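Local coordinates for protein sulfite reductase [ferredoxin] (Mycobacterium tuberculosis, PDB 1ZJ8) that reduces sulfite to sulfide with electrons from ferredoxin, using a siroheme and a [4Fe-4S] cluster, in the biosynthesis of sulfur-containing amino acids and cofactors, at residues A[122-127]-A[144-149]; A[126-129]-A[133-136]. All coordinates share one frame; numbering follows the deposited sequence.

Contact 1. Residues A[122-127]-A[144-149]. With SRM (siroheme), chain E.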
# COMPACT_ATOMS: atom_id res chain seq x y z
N ARG A 122 -8.10 -19.89 0.98
CA ARG A 122 -8.31 -20.93 -0.02
C ARG A 122 -9.15 -20.46 -1.21
O ARG A 122 -8.85 -20.78 -2.37
CB ARG A 122 -8.96 -22.13 0.63
CG ARG A 122 -9.13 -23.29 -0.32
CD ARG A 122 -9.88 -24.41 0.34
NE ARG A 122 -9.38 -24.69 1.68
CZ ARG A 122 -8.25 -25.34 1.93
NH1 ARG A 122 -7.47 -25.77 0.93
NH2 ARG A 122 -7.88 -25.55 3.20
N THR A 123 -10.21 -19.71 -0.91
CA THR A 123 -11.09 -19.15 -1.93
C THR A 123 -10.27 -18.22 -2.84
O THR A 123 -10.26 -18.39 -4.05
CB THR A 123 -12.28 -18.40 -1.27
OG1 THR A 123 -13.02 -19.31 -0.42
CG2 THR A 123 -13.22 -17.76 -2.34
N LEU A 124 -9.56 -17.28 -2.24
CA LEU A 124 -8.62 -16.44 -2.96
C LEU A 124 -7.71 -17.25 -3.89
O LEU A 124 -7.44 -16.84 -5.02
CB LEU A 124 -7.76 -15.66 -1.97
CG LEU A 124 -8.28 -14.28 -1.58
CD1 LEU A 124 -9.80 -14.13 -1.78
CD2 LEU A 124 -7.91 -13.98 -0.12
N GLY A 125 -7.25 -18.39 -3.40
CA GLY A 125 -6.33 -19.21 -4.16
C GLY A 125 -6.97 -19.80 -5.39
O GLY A 125 -6.37 -19.82 -6.47
N GLN A 126 -8.20 -20.28 -5.22
CA GLN A 126 -8.95 -20.94 -6.28
C GLN A 126 -9.47 -19.97 -7.34
O GLN A 126 -9.41 -20.28 -8.53
CB GLN A 126 -10.09 -21.71 -5.67
CG GLN A 126 -9.59 -22.86 -4.80
CD GLN A 126 -10.63 -23.40 -3.87
OE1 GLN A 126 -11.73 -22.84 -3.74
NE2 GLN A 126 -10.30 -24.50 -3.21
N ILE A 127 -9.97 -18.82 -6.90
CA ILE A 127 -10.32 -17.73 -7.80
C ILE A 127 -9.14 -17.47 -8.75
O ILE A 127 -9.33 -17.42 -9.96
CB ILE A 127 -10.68 -16.38 -7.05
CG1 ILE A 127 -11.81 -16.52 -6.01
CG2 ILE A 127 -11.09 -15.31 -8.02
CD1 ILE A 127 -12.86 -17.55 -6.29
N VAL A 144 -4.81 -8.43 -1.96
CA VAL A 144 -4.35 -9.17 -3.11
C VAL A 144 -4.95 -8.56 -4.33
O VAL A 144 -6.06 -8.03 -4.29
CB VAL A 144 -4.76 -10.63 -3.13
CG1 VAL A 144 -3.90 -11.42 -2.18
CG2 VAL A 144 -6.21 -10.78 -2.78
N GLN A 145 -4.21 -8.65 -5.43
CA GLN A 145 -4.67 -8.21 -6.72
C GLN A 145 -4.54 -9.32 -7.72
O GLN A 145 -3.51 -10.03 -7.75
CB GLN A 145 -3.83 -7.04 -7.21
CG GLN A 145 -4.05 -5.79 -6.44
CD GLN A 145 -3.48 -4.59 -7.15
OE1 GLN A 145 -3.86 -3.47 -6.87
NE2 GLN A 145 -2.56 -4.82 -8.09
N TYR A 146 -5.59 -9.46 -8.54
CA TYR A 146 -5.64 -10.44 -9.62
C TYR A 146 -5.38 -9.71 -10.93
O TYR A 146 -5.60 -8.51 -10.98
CB TYR A 146 -7.03 -11.05 -9.68
CG TYR A 146 -7.49 -11.86 -8.48
CD1 TYR A 146 -6.84 -13.04 -8.12
CD2 TYR A 146 -8.63 -11.49 -7.76
CE1 TYR A 146 -7.30 -13.82 -7.04
CE2 TYR A 146 -9.10 -12.27 -6.67
CZ TYR A 146 -8.43 -13.44 -6.31
OH TYR A 146 -8.85 -14.23 -5.25
N HIS A 147 -4.91 -10.41 -11.96
CA HIS A 147 -4.84 -9.82 -13.31
C HIS A 147 -5.39 -10.79 -14.36
O HIS A 147 -5.78 -11.91 -14.01
CB HIS A 147 -3.41 -9.42 -13.65
CG HIS A 147 -2.96 -8.14 -13.03
ND1 HIS A 147 -2.07 -8.09 -11.99
CD2 HIS A 147 -3.28 -6.86 -13.32
CE1 HIS A 147 -1.85 -6.83 -11.65
NE2 HIS A 147 -2.57 -6.06 -12.45
N TRP A 148 -5.45 -10.37 -15.62
CA TRP A 148 -6.03 -11.21 -16.67
C TRP A 148 -7.51 -11.55 -16.38
O TRP A 148 -7.97 -12.64 -16.74
CB TRP A 148 -5.23 -12.53 -16.87
CG TRP A 148 -3.80 -12.31 -17.28
CD1 TRP A 148 -2.68 -12.44 -16.49
CD2 TRP A 148 -3.35 -11.90 -18.56
NE1 TRP A 148 -1.55 -12.13 -17.23
CE2 TRP A 148 -1.94 -11.80 -18.50
CE3 TRP A 148 -4.00 -11.61 -19.77
CZ2 TRP A 148 -1.17 -11.42 -19.60
CZ3 TRP A 148 -3.24 -11.23 -20.86
CH2 TRP A 148 -1.84 -11.14 -20.77
N ILE A 149 -8.24 -10.64 -15.75
CA ILE A 149 -9.63 -10.93 -15.43
C ILE A 149 -10.55 -10.37 -16.53
O ILE A 149 -10.32 -9.28 -17.06
CB ILE A 149 -10.00 -10.48 -13.99
CG1 ILE A 149 -9.92 -11.70 -13.07
CG2 ILE A 149 -11.40 -9.85 -13.91
CD1 ILE A 149 -10.10 -11.40 -11.65
FE SRM E . -1.31 2.86 -6.12
CHA SRM E . -2.47 4.16 -9.06
CHB SRM E . -0.55 0.01 -7.69
CHC SRM E . -0.25 1.62 -3.30
CHD SRM E . -0.04 5.95 -5.25
NA SRM E . -1.65 2.15 -7.95
C1A SRM E . -2.25 2.77 -8.99
C2A SRM E . -2.67 1.84 -10.09
CMA SRM E . -4.12 1.50 -9.94
CDA SRM E . -2.30 2.35 -11.46
CEA SRM E . -3.35 2.94 -12.34
O3A SRM E . -3.94 3.96 -11.96
O4A SRM E . -3.64 2.41 -13.42
C3A SRM E . -1.81 0.66 -9.79
CAA SRM E . -2.46 -0.66 -10.00
CBA SRM E . -2.13 -0.99 -11.43
CCA SRM E . -2.00 -2.47 -11.63
O1A SRM E . -1.43 -3.14 -10.75
O2A SRM E . -2.49 -2.97 -12.66
C4A SRM E . -1.32 0.93 -8.40
NB SRM E . -0.68 1.08 -5.59
C1B SRM E . -0.45 -0.02 -6.30
C2B SRM E . -0.12 -1.25 -5.50
CMB SRM E . -0.73 -2.52 -6.02
CDB SRM E . 1.37 -1.41 -5.53
CEB SRM E . 1.97 -2.57 -4.82
O3B SRM E . 2.53 -3.51 -5.41
O4B SRM E . 1.87 -2.56 -3.59
C3B SRM E . -0.60 -0.79 -4.14
CAB SRM E . -2.06 -1.10 -3.95
CBB SRM E . -2.42 -1.22 -2.51
CCB SRM E . -3.92 -1.30 -2.35
O1B SRM E . -4.47 -2.37 -2.13
O2B SRM E . -4.61 -0.29 -2.41
C4B SRM E . -0.52 0.70 -4.32
NC SRM E . -0.25 3.59 -4.67
C1C SRM E . -0.06 2.98 -3.48
C2C SRM E . 0.70 3.73 -2.59
CDC SRM E . 1.34 3.31 -1.31
CEC SRM E . 0.60 3.36 -0.03
O3C SRM E . -0.63 3.56 -0.02
O4C SRM E . 1.29 3.19 0.99
C3C SRM E . 0.78 4.94 -3.21
CAC SRM E . 1.53 6.04 -2.53
CBC SRM E . 0.96 6.70 -1.29
CCC SRM E . -0.10 7.70 -1.71
O1C SRM E . -1.21 7.31 -2.17
O2C SRM E . 0.20 8.92 -1.59
C4C SRM E . 0.15 4.86 -4.42
ND SRM E . -1.56 4.74 -6.82
C1D SRM E . -0.80 5.77 -6.42
C2D SRM E . -0.84 6.78 -7.40
CAD SRM E . -0.67 8.25 -7.07
CBD SRM E . -1.88 9.07 -6.78
CCD SRM E . -1.83 10.50 -6.33
O1D SRM E . -2.25 10.74 -5.17
O2D SRM E . -1.36 11.41 -7.07
C3D SRM E . -1.66 6.31 -8.41
CDD SRM E . -2.35 7.17 -9.44
CED SRM E . -3.59 7.98 -9.13
O3D SRM E . -4.23 7.80 -8.10
O4D SRM E . -3.99 8.85 -9.91
C4D SRM E . -2.10 5.05 -8.04
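Tyr146 runs its phenol end in between Leu124 and Ile127, on the face of the helix that meets the sheet. This is helix-on-sheet packing in a ferredoxin-like half domain. The axes of helix segment 122-127 and strand 144-147 approach to 10.4 Å and run nearly parallel, 17° apart. Tyr146 OH donates to Leu124 O at 3.0 Å, in the carbonyl plane and on a lone pair. The carbonyl lies at the ring edge. One hydrogen bond thus satisfies a buried hydroxyl. Ile127 CG2 sits 3.7 Å from Tyr146 CZ and meets the ring obliquely. With CG2 anti to the backbone N (chi1 -56° for CG1), it is this methyl that reaches the ring. The Leu124 side chain crosses the tyrosine at about a right angle, and its CG rests 4.2 Å from Val144 CG2. Leu161 and Ile157 of helix 154-162 also pack on Leu124 and Ile127, respectively.

The other strand face serves siroheme. There Gln145 and His147 reach one propionate. Gln145 NE2 makes a weak bond to siroheme O1A at 3.3 Å. Phe433 stacks on the His147 ring. His147 NE2 donates to siroheme O2A at 3.1 Å, nearly straight at 170°.

Contact 2. Residues A[126-129]-A[133-136]; sequences QIST and RDTA
Asp134 N donates a backbone hydrogen bond to Ser128 O at 2.9 Å, with an N-H...O angle of 149°. It ties the last turns of helix 118-131 to the chain that leaves them. The donor stands above the carbonyl plane, well away from a lone pair. Arg133 and Asp134 both have positive phi. These left-handed conformations turn the chain back along the helix end.

Each side-chain pair reuses one residue of the backbone bond. Ser128 holds OG anti to its backbone N (chi1 176°), which carries the hydroxyl over to the outgoing chain, where it donates to Thr135 O. It is modelled at 2.5 Å from that oxygen, a length not to be taken literally at this resolution. Thr129 and Asp134 lie side by side and point the same way. Thr129 OG1 is 2.9 Å from Asp134 OD1, but it also has Gly125 O as a partner. Asp134 OD2 pairs with Thr367 OG1.

Beyond these bonds there is van der Waals contact, as of Ala136 CB with Ser128 OG at 3.8 Å.

The arrangement is a helix-to-strand connection. It closes a beta-alpha-beta crossover of the ferredoxin-like half domain, from strand 104-109 through helix 118-131 to strand 135-138, with strand 144-149 between the two strands.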
# COMPACT_ATOMS: atom_id res chain seq x y z
N GLN A 126 -8.20 -20.28 -5.22
CA GLN A 126 -8.95 -20.94 -6.28
C GLN A 126 -9.47 -19.97 -7.34
O GLN A 126 -9.41 -20.28 -8.53
CB GLN A 126 -10.09 -21.71 -5.67
CG GLN A 126 -9.59 -22.86 -4.80
CD GLN A 126 -10.63 -23.40 -3.87
OE1 GLN A 126 -11.73 -22.84 -3.74
NE2 GLN A 126 -10.30 -24.50 -3.21
N ILE A 127 -9.97 -18.82 -6.90
CA ILE A 127 -10.32 -17.73 -7.80
C ILE A 127 -9.14 -17.47 -8.75
O ILE A 127 -9.33 -17.42 -9.96
CB ILE A 127 -10.68 -16.38 -7.05
CG1 ILE A 127 -11.81 -16.52 -6.01
CG2 ILE A 127 -11.09 -15.31 -8.02
CD1 ILE A 127 -12.86 -17.55 -6.29
N SER A 128 -7.93 -17.32 -8.19
CA SER A 128 -6.75 -16.92 -8.98
C SER A 128 -6.41 -17.98 -10.02
O SER A 128 -6.24 -17.66 -11.21
CB SER A 128 -5.53 -16.70 -8.08
OG SER A 128 -4.35 -16.40 -8.84
N THR A 129 -6.32 -19.23 -9.55
CA THR A 129 -5.92 -20.35 -10.40
C THR A 129 -6.88 -20.50 -11.59
O THR A 129 -6.45 -20.78 -12.71
CB THR A 129 -5.87 -21.70 -9.58
OG1 THR A 129 -5.14 -21.52 -8.35
CG2 THR A 129 -5.20 -22.79 -10.39
N ARG A 133 -5.44 -16.62 -14.35
CA ARG A 133 -4.25 -17.27 -14.90
C ARG A 133 -3.19 -17.49 -13.82
O ARG A 133 -1.99 -17.53 -14.11
CB ARG A 133 -3.69 -16.49 -16.09
CG ARG A 133 -4.73 -16.20 -17.21
CD ARG A 133 -4.07 -15.73 -18.51
NE ARG A 133 -4.95 -14.96 -19.39
CZ ARG A 133 -4.78 -14.79 -20.71
NH1 ARG A 133 -3.76 -15.34 -21.36
NH2 ARG A 133 -5.64 -14.05 -21.40
N ASP A 134 -3.67 -17.68 -12.58
CA ASP A 134 -2.85 -17.97 -11.39
C ASP A 134 -2.03 -16.75 -10.91
O ASP A 134 -1.14 -16.89 -10.08
CB ASP A 134 -1.95 -19.19 -11.61
CG ASP A 134 -1.86 -20.08 -10.36
OD1 ASP A 134 -2.91 -20.33 -9.71
OD2 ASP A 134 -0.74 -20.56 -10.04
N THR A 135 -2.35 -15.56 -11.42
CA THR A 135 -1.77 -14.34 -10.89
C THR A 135 -2.37 -14.03 -9.52
O THR A 135 -3.59 -14.11 -9.32
CB THR A 135 -2.01 -13.12 -11.85
OG1 THR A 135 -3.42 -12.89 -12.02
CG2 THR A 135 -1.36 -13.37 -13.20
N ALA A 136 -1.50 -13.67 -8.58
CA ALA A 136 -1.90 -13.20 -7.26
C ALA A 136 -0.72 -12.48 -6.64
O ALA A 136 0.31 -13.09 -6.40
CB ALA A 136 -2.29 -14.38 -6.41

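Overall arrangement
Both contacts join helix 118-131 to one antiparallel sheet, on neighbouring strands, and they share Gln126 and Ile127. Contact 1 is buried: apolar side chains enclose a single phenol bond, and the far strand face serves the siroheme. Contact 2 is partly exposed at the end of the same helix. Its chemistry is polar, built on backbone carbonyls, hydroxyls and a carboxylate. The two meet directly. Tyr146 CE1 packs 3.5 Å from Ser128 CB, and His147 N probably bonds to Thr135 OG1 at 2.9 Å. Contact 2 thus borders the strand that carries the siroheme-binding histidine, with the side chain of Thr135 about 10 Å from the cofactor.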